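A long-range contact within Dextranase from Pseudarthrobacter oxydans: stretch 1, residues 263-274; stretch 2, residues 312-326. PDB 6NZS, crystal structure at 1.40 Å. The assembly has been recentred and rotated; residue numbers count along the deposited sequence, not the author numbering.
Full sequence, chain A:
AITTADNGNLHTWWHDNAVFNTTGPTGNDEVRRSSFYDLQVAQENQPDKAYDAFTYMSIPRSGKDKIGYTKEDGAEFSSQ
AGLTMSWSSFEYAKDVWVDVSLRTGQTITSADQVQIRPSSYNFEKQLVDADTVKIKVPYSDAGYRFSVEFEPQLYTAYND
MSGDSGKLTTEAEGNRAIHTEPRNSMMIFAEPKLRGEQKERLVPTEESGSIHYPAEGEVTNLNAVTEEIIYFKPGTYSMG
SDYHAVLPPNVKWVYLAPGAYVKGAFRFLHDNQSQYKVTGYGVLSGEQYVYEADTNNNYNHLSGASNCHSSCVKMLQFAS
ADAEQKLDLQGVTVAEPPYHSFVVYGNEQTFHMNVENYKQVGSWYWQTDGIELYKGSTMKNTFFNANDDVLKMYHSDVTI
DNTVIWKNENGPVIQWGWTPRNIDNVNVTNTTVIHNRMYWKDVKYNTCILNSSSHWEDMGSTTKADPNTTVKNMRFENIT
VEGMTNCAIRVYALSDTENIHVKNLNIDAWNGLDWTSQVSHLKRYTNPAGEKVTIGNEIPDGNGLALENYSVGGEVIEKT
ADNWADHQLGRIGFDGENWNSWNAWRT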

ATOM      1  N   LYS A 263       0.241  17.936  -7.309  1.00 12.15           N
ATOM      2  CA  LYS A 263      -1.148  17.488  -7.284  1.00 11.28           C
ATOM      3  C   LYS A 263      -1.535  17.143  -8.717  1.00 13.41           C
ATOM      4  O   LYS A 263      -1.590  18.032  -9.577  1.00 14.28           O
ATOM      5  CB  LYS A 263      -2.041  18.592  -6.726  1.00 13.93           C
ATOM      6  CG  LYS A 263      -1.573  19.106  -5.383  1.00 13.44           C
ATOM      7  CD  LYS A 263      -2.458  20.224  -4.864  1.00 13.73           C
ATOM      8  CE  LYS A 263      -1.908  20.746  -3.542  1.00 16.89           C
ATOM      9  NZ  LYS A 263      -2.890  21.627  -2.866  1.00 19.85           N
ATOM     10  N   GLY A 264      -1.754  15.860  -8.987  1.00 11.36           N
ATOM     11  CA  GLY A 264      -2.029  15.421 -10.349  1.00 12.47           C
ATOM     12  C   GLY A 264      -1.793  13.926 -10.514  1.00 14.39           C
ATOM     13  O   GLY A 264      -1.748  13.178  -9.542  1.00 12.97           O
ATOM     14  N   ALA A 265      -1.672  13.518 -11.780  1.00 14.12           N
ATOM     15  CA  ALA A 265      -1.525  12.119 -12.170  1.00 15.26           C
ATOM     16  C   ALA A 265      -0.912  12.093 -13.560  1.00 14.18           C
ATOM     17  O   ALA A 265      -0.960  13.084 -14.291  1.00 14.92           O
ATOM     18  CB  ALA A 265      -2.865  11.381 -12.156  1.00 13.58           C
ATOM     19  N   PHE A 266      -0.318  10.955 -13.918  1.00 12.65           N
ATOM     20  CA  PHE A 266       0.424  10.852 -15.169  1.00 13.46           C
ATOM     21  C   PHE A 266      -0.006   9.614 -15.930  1.00 13.97           C
ATOM     22  O   PHE A 266      -0.101   8.523 -15.360  1.00 14.06           O
ATOM     23  CB  PHE A 266       1.936  10.777 -14.929  1.00 14.47           C
ATOM     24  CG  PHE A 266       2.535  12.058 -14.440  1.00 15.11           C
ATOM     25  CD1 PHE A 266       2.818  13.087 -15.321  1.00 16.88           C
ATOM     26  CD2 PHE A 266       2.814  12.238 -13.094  1.00 13.05           C
ATOM     27  CE1 PHE A 266       3.364  14.272 -14.873  1.00 16.21           C
ATOM     28  CE2 PHE A 266       3.366  13.425 -12.640  1.00 15.62           C
ATOM     29  CZ  PHE A 266       3.637  14.444 -13.531  1.00 14.30           C
ATOM     30  N   ARG A 267      -0.233   9.781 -17.229  1.00 15.01           N
ATOM     31  CA  ARG A 267      -0.471   8.663 -18.123  1.00 15.61           C
ATOM     32  C   ARG A 267       0.534   8.746 -19.260  1.00 12.83           C
ATOM     33  O   ARG A 267       0.604   9.766 -19.958  1.00 14.98           O
ATOM     34  CB  ARG A 267      -1.884   8.688 -18.693  1.00 15.92           C
ATOM     35  CG  ARG A 267      -2.060   7.644 -19.783  1.00 15.65           C
ATOM     36  CD  ARG A 267      -3.512   7.450 -20.164  1.00 18.59           C
ATOM     37  NE  ARG A 267      -3.635   6.435 -21.203  1.00 19.21           N
ATOM     38  CZ  ARG A 267      -4.774   6.119 -21.803  1.00 20.63           C
ATOM     39  NH1 ARG A 267      -5.894   6.739 -21.460  1.00 24.48           N
ATOM     40  NH2 ARG A 267      -4.791   5.184 -22.746  1.00 21.37           N
ATOM     41  N   PHE A 268       1.321   7.687 -19.425  1.00 14.15           N
ATOM     42  CA  PHE A 268       2.173   7.551 -20.603  1.00 14.64           C
ATOM     43  C   PHE A 268       1.305   6.851 -21.640  1.00 14.08           C
ATOM     44  O   PHE A 268       1.189   5.625 -21.665  1.00 14.61           O
ATOM     45  CB  PHE A 268       3.429   6.756 -20.274  1.00 15.04           C
ATOM     46  CG  PHE A 268       4.434   7.507 -19.433  1.00 14.99           C
ATOM     47  CD1 PHE A 268       4.259   7.635 -18.063  1.00 16.03           C
ATOM     48  CD2 PHE A 268       5.572   8.052 -20.009  1.00 15.53           C
ATOM     49  CE1 PHE A 268       5.205   8.301 -17.281  1.00 15.37           C
ATOM     50  CE2 PHE A 268       6.518   8.711 -19.239  1.00 15.02           C
ATOM     51  CZ  PHE A 268       6.332   8.844 -17.873  1.00 16.34           C
ATOM     52  N   LEU A 269       0.670   7.659 -22.494  1.00 15.23           N
ATOM     53  CA  LEU A 269      -0.303   7.150 -23.452  1.00 17.75           C
ATOM     54  C   LEU A 269       0.351   6.281 -24.513  1.00 16.74           C
ATOM     55  O   LEU A 269      -0.253   5.306 -24.975  1.00 22.56           O
ATOM     56  CB  LEU A 269      -1.018   8.326 -24.105  1.00 20.00           C
ATOM     57  CG  LEU A 269      -1.958   8.043 -25.277  1.00 23.43           C
ATOM     58  CD1 LEU A 269      -3.297   7.587 -24.769  1.00 22.95           C
ATOM     59  CD2 LEU A 269      -2.103   9.291 -26.139  1.00 26.27           C
ATOM     60  N   HIS A 270       1.577   6.603 -24.899  1.00 17.77           N
ATOM     61  CA  HIS A 270       2.259   5.946 -25.999  1.00 15.13           C
ATOM     62  C   HIS A 270       3.181   4.845 -25.492  1.00 19.68           C
ATOM     63  O   HIS A 270       3.621   4.848 -24.338  1.00 17.85           O
ATOM     64  CB  HIS A 270       3.029   6.987 -26.812  1.00 13.72           C
ATOM     65  CG  HIS A 270       2.170   8.126 -27.262  1.00 18.03           C
ATOM     66  ND1 HIS A 270       1.374   8.053 -28.387  1.00 17.97           N
ATOM     67  CD2 HIS A 270       1.961   9.356 -26.733  1.00 16.89           C
ATOM     68  CE1 HIS A 270       0.713   9.188 -28.529  1.00 16.79           C
ATOM     69  NE2 HIS A 270       1.050   9.996 -27.540  1.00 18.58           N
ATOM     70  N   ASP A 271       3.449   3.876 -26.372  1.00 17.71           N
ATOM     71  CA  ASP A 271       4.188   2.667 -26.023  1.00 17.86           C
ATOM     72  C   ASP A 271       5.519   2.555 -26.756  1.00 16.99           C
ATOM     73  O   ASP A 271       6.053   1.451 -26.898  1.00 18.19           O
ATOM     74  CB  ASP A 271       3.334   1.408 -26.240  1.00 17.03           C
ATOM     75  CG  ASP A 271       2.883   1.229 -27.685  1.00 21.41           C
ATOM     76  OD1 ASP A 271       3.277   2.034 -28.553  1.00 22.43           O
ATOM     77  OD2 ASP A 271       2.121   0.272 -27.948  1.00 21.54           O
ATOM     78  N   ASN A 272       6.087   3.682 -27.189  1.00 15.49           N
ATOM     79  CA  ASN A 272       7.226   3.679 -28.094  1.00 18.22           C
ATOM     80  C   ASN A 272       8.585   3.653 -27.401  1.00 18.67           C
ATOM     81  O   ASN A 272       9.592   3.407 -28.071  1.00 18.14           O
ATOM     82  CB  ASN A 272       7.165   4.900 -29.020  1.00 18.76           C
ATOM     83  CG  ASN A 272       7.096   6.199 -28.252  1.00 17.57           C
ATOM     84  OD1 ASN A 272       6.081   6.504 -27.636  1.00 20.05           O
ATOM     85  ND2 ASN A 272       8.181   6.960 -28.266  1.00 16.96           N
ATOM     86  N   GLN A 273       8.657   3.910 -26.096  1.00 16.80           N
ATOM     87  CA  GLN A 273       9.943   3.947 -25.404  1.00 15.27           C
ATOM     88  C   GLN A 273      10.358   2.553 -24.957  1.00 15.35           C
ATOM     89  O   GLN A 273       9.524   1.755 -24.525  1.00 17.18           O
ATOM     90  CB  GLN A 273       9.890   4.859 -24.173  1.00 14.29           C
ATOM     91  CG  GLN A 273       9.592   6.331 -24.463  1.00 14.77           C
ATOM     92  CD  GLN A 273      10.732   7.050 -25.162  1.00 17.09           C
ATOM     93  OE1 GLN A 273      11.874   6.584 -25.172  1.00 17.41           O
ATOM     94  NE2 GLN A 273      10.425   8.202 -25.749  1.00 19.22           N
ATOM     95  N   SER A 274      11.658   2.266 -25.052  1.00 15.27           N
ATOM     96  CA  SER A 274      12.171   1.018 -24.499  1.00 14.41           C
ATOM     97  C   SER A 274      12.342   1.095 -22.986  1.00 15.70           C
ATOM     98  O   SER A 274      12.276   0.059 -22.311  1.00 16.16           O
ATOM     99  CB  SER A 274      13.486   0.620 -25.169  1.00 20.18           C
ATOM    100  OG  SER A 274      14.514   1.533 -24.843  1.00 20.44           O
ATOM    101  N   CYS A 312     -11.500   5.572 -15.307  1.00 22.76           N
ATOM    102  CA  CYS A 312     -11.288   6.451 -14.172  1.00 18.62           C
ATOM    103  C   CYS A 312      -9.809   6.784 -14.033  1.00 18.95           C
ATOM    104  O   CYS A 312      -8.938   5.990 -14.401  1.00 21.46           O
ATOM    105  CB  CYS A 312     -11.832   5.816 -12.903  1.00 19.12           C
ATOM    106  SG  CYS A 312     -13.577   6.211 -12.697  1.00 19.70           S
ATOM    107  N   VAL A 313      -9.540   7.988 -13.514  1.00 18.09           N
ATOM    108  CA  VAL A 313      -8.169   8.479 -13.385  1.00 16.50           C
ATOM    109  C   VAL A 313      -7.344   7.518 -12.544  1.00 19.92           C
ATOM    110  O   VAL A 313      -7.723   7.154 -11.423  1.00 16.97           O
ATOM    111  CB  VAL A 313      -8.168   9.889 -12.776  1.00 19.16           C
ATOM    112  CG1 VAL A 313      -6.732  10.351 -12.481  1.00 18.34           C
ATOM    113  CG2 VAL A 313      -8.867  10.874 -13.691  1.00 21.68           C
ATOM    114  N   LYS A 314      -6.213   7.093 -13.094  1.00 16.45           N
ATOM    115  CA  LYS A 314      -5.215   6.315 -12.381  1.00 16.33           C
ATOM    116  C   LYS A 314      -4.057   7.241 -12.045  1.00 15.19           C
ATOM    117  O   LYS A 314      -3.792   8.207 -12.762  1.00 15.86           O
ATOM    118  CB  LYS A 314      -4.711   5.168 -13.261  1.00 18.87           C
ATOM    119  CG  LYS A 314      -5.825   4.400 -13.974  1.00 22.47           C
ATOM    120  CD  LYS A 314      -6.670   3.596 -12.992  1.00 21.39           C
ATOM    121  CE  LYS A 314      -7.483   2.505 -13.701  1.00 21.69           C
ATOM    122  NZ  LYS A 314      -8.392   3.083 -14.741  1.00 24.08           N
ATOM    123  N   MET A 315      -3.379   6.971 -10.927  1.00 14.47           N
ATOM    124  CA  MET A 315      -2.269   7.852 -10.577  1.00 13.04           C
ATOM    125  C   MET A 315      -1.114   7.706 -11.565  1.00 12.93           C
ATOM    126  O   MET A 315      -0.487   8.704 -11.947  1.00 12.29           O
ATOM    127  CB  MET A 315      -1.815   7.612  -9.136  1.00 12.17           C
ATOM    128  CG  MET A 315      -2.871   7.991  -8.082  1.00 11.14           C
ATOM    129  SD  MET A 315      -3.381   9.723  -8.127  1.00 12.80           S
ATOM    130  CE  MET A 315      -1.849  10.532  -7.658  1.00 12.77           C
ATOM    131  N   LEU A 316      -0.842   6.474 -11.998  1.00 13.55           N
ATOM    132  CA  LEU A 316       0.197   6.177 -12.975  1.00 13.88           C
ATOM    133  C   LEU A 316      -0.324   5.110 -13.924  1.00 12.16           C
ATOM    134  O   LEU A 316      -0.809   4.063 -13.482  1.00 13.17           O
ATOM    135  CB  LEU A 316       1.463   5.664 -12.282  1.00 13.89           C
ATOM    136  CG  LEU A 316       2.189   6.655 -11.375  1.00 16.41           C
ATOM    137  CD1 LEU A 316       3.259   5.919 -10.583  1.00 19.24           C
ATOM    138  CD2 LEU A 316       2.782   7.806 -12.170  1.00 13.26           C
ATOM    139  N   GLN A 317      -0.205   5.365 -15.228  1.00 14.25           N
ATOM    140  CA  GLN A 317      -0.662   4.405 -16.224  1.00 13.97           C
ATOM    141  C   GLN A 317       0.324   4.371 -17.380  1.00 13.60           C
ATOM    142  O   GLN A 317       0.847   5.412 -17.786  1.00 14.14           O
ATOM    143  CB  GLN A 317      -2.063   4.750 -16.747  1.00 16.44           C
ATOM    144  CG  GLN A 317      -2.495   3.886 -17.932  1.00 16.26           C
ATOM    145  CD  GLN A 317      -3.977   3.970 -18.206  1.00 20.23           C
ATOM    146  OE1 GLN A 317      -4.753   4.394 -17.349  1.00 21.22           O
ATOM    147  NE2 GLN A 317      -4.383   3.565 -19.409  1.00 18.78           N
ATOM    148  N   PHE A 318       0.572   3.169 -17.897  1.00 14.19           N
ATOM    149  CA  PHE A 318       1.504   2.956 -18.989  1.00 14.51           C
ATOM    150  C   PHE A 318       0.873   2.069 -20.047  1.00 14.72           C
ATOM    151  O   PHE A 318      -0.086   1.338 -19.787  1.00 14.50           O
ATOM    152  CB  PHE A 318       2.780   2.287 -18.490  1.00 15.99           C
ATOM    153  CG  PHE A 318       3.581   3.152 -17.578  1.00 14.94           C
ATOM    154  CD1 PHE A 318       3.296   3.211 -16.220  1.00 14.23           C
ATOM    155  CD2 PHE A 318       4.605   3.925 -18.081  1.00 14.87           C
ATOM    156  CE1 PHE A 318       4.039   4.028 -15.384  1.00 14.77           C
ATOM    157  CE2 PHE A 318       5.346   4.733 -17.257  1.00 14.57           C
ATOM    158  CZ  PHE A 318       5.067   4.792 -15.908  1.00 14.72           C
ATOM    159  N   ALA A 319       1.439   2.146 -21.249  1.00 14.82           N
ATOM    160  CA  ALA A 319       1.059   1.297 -22.370  1.00 15.45           C
ATOM    161  C   ALA A 319       2.258   0.447 -22.752  1.00 14.04           C
ATOM    162  O   ALA A 319       3.371   0.966 -22.889  1.00 15.04           O
ATOM    163  CB  ALA A 319       0.622   2.150 -23.564  1.00 16.55           C
ATOM    164  N   SER A 320       2.035  -0.856 -22.915  1.00 15.58           N
ATOM    165  CA  SER A 320       3.097  -1.803 -23.234  1.00 15.21           C
ATOM    166  C   SER A 320       2.928  -2.285 -24.670  1.00 15.62           C
ATOM    167  O   SER A 320       1.888  -2.860 -25.015  1.00 16.20           O
ATOM    168  CB  SER A 320       3.076  -2.999 -22.278  1.00 14.25           C
ATOM    169  OG  SER A 320       4.079  -3.946 -22.636  1.00 14.85           O
ATOM    170  N   ALA A 321       3.951  -2.053 -25.492  1.00 16.14           N
ATOM    171  CA  ALA A 321       3.991  -2.593 -26.840  1.00 17.28           C
ATOM    172  C   ALA A 321       4.400  -4.060 -26.784  1.00 19.67           C
ATOM    173  O   ALA A 321       4.799  -4.580 -25.743  1.00 17.56           O
ATOM    174  CB  ALA A 321       5.001  -1.814 -27.683  1.00 19.06           C
ATOM    175  N   ASP A 322       4.290  -4.748 -27.923  1.00 19.19           N
ATOM    176  CA  ASP A 322       4.800  -6.115 -27.969  1.00 17.98           C
ATOM    177  C   ASP A 322       6.289  -6.158 -27.647  1.00 17.35           C
ATOM    178  O   ASP A 322       6.764  -7.105 -27.010  1.00 20.10           O
ATOM    179  CB  ASP A 322       4.527  -6.737 -29.339  1.00 18.51           C
ATOM    180  CG  ASP A 322       3.126  -7.289 -29.456  1.00 26.22           C
ATOM    181  OD1 ASP A 322       2.502  -7.576 -28.412  1.00 23.41           O
ATOM    182  OD2 ASP A 322       2.644  -7.440 -30.597  1.00 28.29           O
ATOM    183  N   ALA A 323       7.039  -5.139 -28.071  1.00 17.67           N
ATOM    184  CA  ALA A 323       8.469  -5.092 -27.805  1.00 19.01           C
ATOM    185  C   ALA A 323       8.741  -5.084 -26.303  1.00 18.35           C
ATOM    186  O   ALA A 323       7.933  -4.595 -25.503  1.00 18.43           O
ATOM    187  CB  ALA A 323       9.084  -3.837 -28.433  1.00 22.14           C
ATOM    188  N   GLU A 324       9.890  -5.647 -25.933  1.00 18.13           N
ATOM    189  CA  GLU A 324      10.326  -5.669 -24.543  1.00 17.00           C
ATOM    190  C   GLU A 324      10.599  -4.251 -24.059  1.00 19.15           C
ATOM    191  O   GLU A 324      11.286  -3.473 -24.730  1.00 20.52           O
ATOM    192  CB  GLU A 324      11.598  -6.510 -24.416  1.00 20.47           C
ATOM    193  CG  GLU A 324      12.248  -6.476 -23.036  1.00 25.71           C
ATOM    194  CD  GLU A 324      13.580  -7.213 -22.994  1.00 33.84           C
ATOM    195  OE1 GLU A 324      14.628  -6.547 -22.857  1.00 39.12           O
ATOM    196  OE2 GLU A 324      13.579  -8.458 -23.099  1.00 40.23           O
ATOM    197  N   GLN A 325      10.078  -3.919 -22.876  1.00 15.26           N
ATOM    198  CA  GLN A 325      10.216  -2.582 -22.322  1.00 15.62           C
ATOM    199  C   GLN A 325      10.478  -2.701 -20.829  1.00 14.43           C
ATOM    200  O   GLN A 325      10.176  -3.722 -20.209  1.00 15.82           O
ATOM    201  CB  GLN A 325       8.943  -1.760 -22.534  1.00 15.02           C
ATOM    202  CG  GLN A 325       8.621  -1.453 -23.998  1.00 15.30           C
ATOM    203  CD  GLN A 325       7.191  -0.994 -24.178  1.00 14.18           C
ATOM    204  OE1 GLN A 325       6.252  -1.776 -24.039  1.00 14.76           O
ATOM    205  NE2 GLN A 325       7.013   0.294 -24.455  1.00 17.68           N
ATOM    206  N   LYS A 326      11.028  -1.635 -20.259  1.00 12.94           N
ATOM    207  CA  LYS A 326      11.320  -1.584 -18.835  1.00 12.27           C
ATOM    208  C   LYS A 326      10.801  -0.281 -18.250  1.00 14.00           C
ATOM    209  O   LYS A 326      10.749   0.746 -18.929  1.00 12.40           O
ATOM    210  CB  LYS A 326      12.822  -1.671 -18.577  1.00 15.58           C
ATOM    211  CG  LYS A 326      13.448  -2.971 -19.064  1.00 20.20           C
ATOM    212  CD  LYS A 326      14.962  -2.919 -18.947  1.00 24.03           C
ATOM    213  CE  LYS A 326      15.445  -3.645 -17.712  1.00 32.34           C
ATOM    214  NZ  LYS A 326      16.635  -4.493 -18.006  1.00 38.39           N
TER
HETATM  215  O   HOH W   1      -2.917   8.137 -15.258  1.00 19.47           O
HETATM  216  O   HOH W   2       3.770   3.658 -21.732  1.00 16.41           O
HETATM  217  O   HOH W   3       0.238  -0.826 -26.354  1.00 25.78           O

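The strand that begins at Phe266 runs parallel to strand 316-320, their axes 2° apart in direction and 4.8 Å apart at closest approach. Three backbone hydrogen bonds fix the register: Phe266 N to Met315 O (3.0 Å, 174° at the hydrogen), Gln317 N to Phe266 O (3.2 Å, a more bent 141°) and Phe268 N to Gln317 O (2.8 Å, 160°). Phe266 thus bonds through both its N and its O, to residues flanking Leu316, as a parallel bridge requires. After Phe268 the direct pairing gives way to water: water 2 accepts from Ala319 N (2.8 Å) and lies 2.9 Å from His270 O, to which it can donate. Direct backbone-to-backbone hydrogen bonding resumes where Lys326 N donates to Ser274 O (2.9 Å, 152°).

Gln325 ties down the intervening loop with its side chain. Its NE2 donates to Gln273 O (2.9 Å, 167°), while its OE1 accepts from Ala321 N (2.7 Å) within its own stretch. Asp271 O is equally near Gln325 NE2, at 2.9 Å, but the angle is too poor for a hydrogen bond.

The Phe268 and Phe318 rings lie nearly parallel (11°), with centroids 4.7 Å apart, but are slid so that they barely overlap; Phe268 CD1 approaches Phe318 CE2 to 3.2 Å. On the sheet face bearing Arg267 and Gln317, Gln317 NE2 sits over the guanidinium, 3.5 Å from Arg267 NE; both are donors, so this is packing.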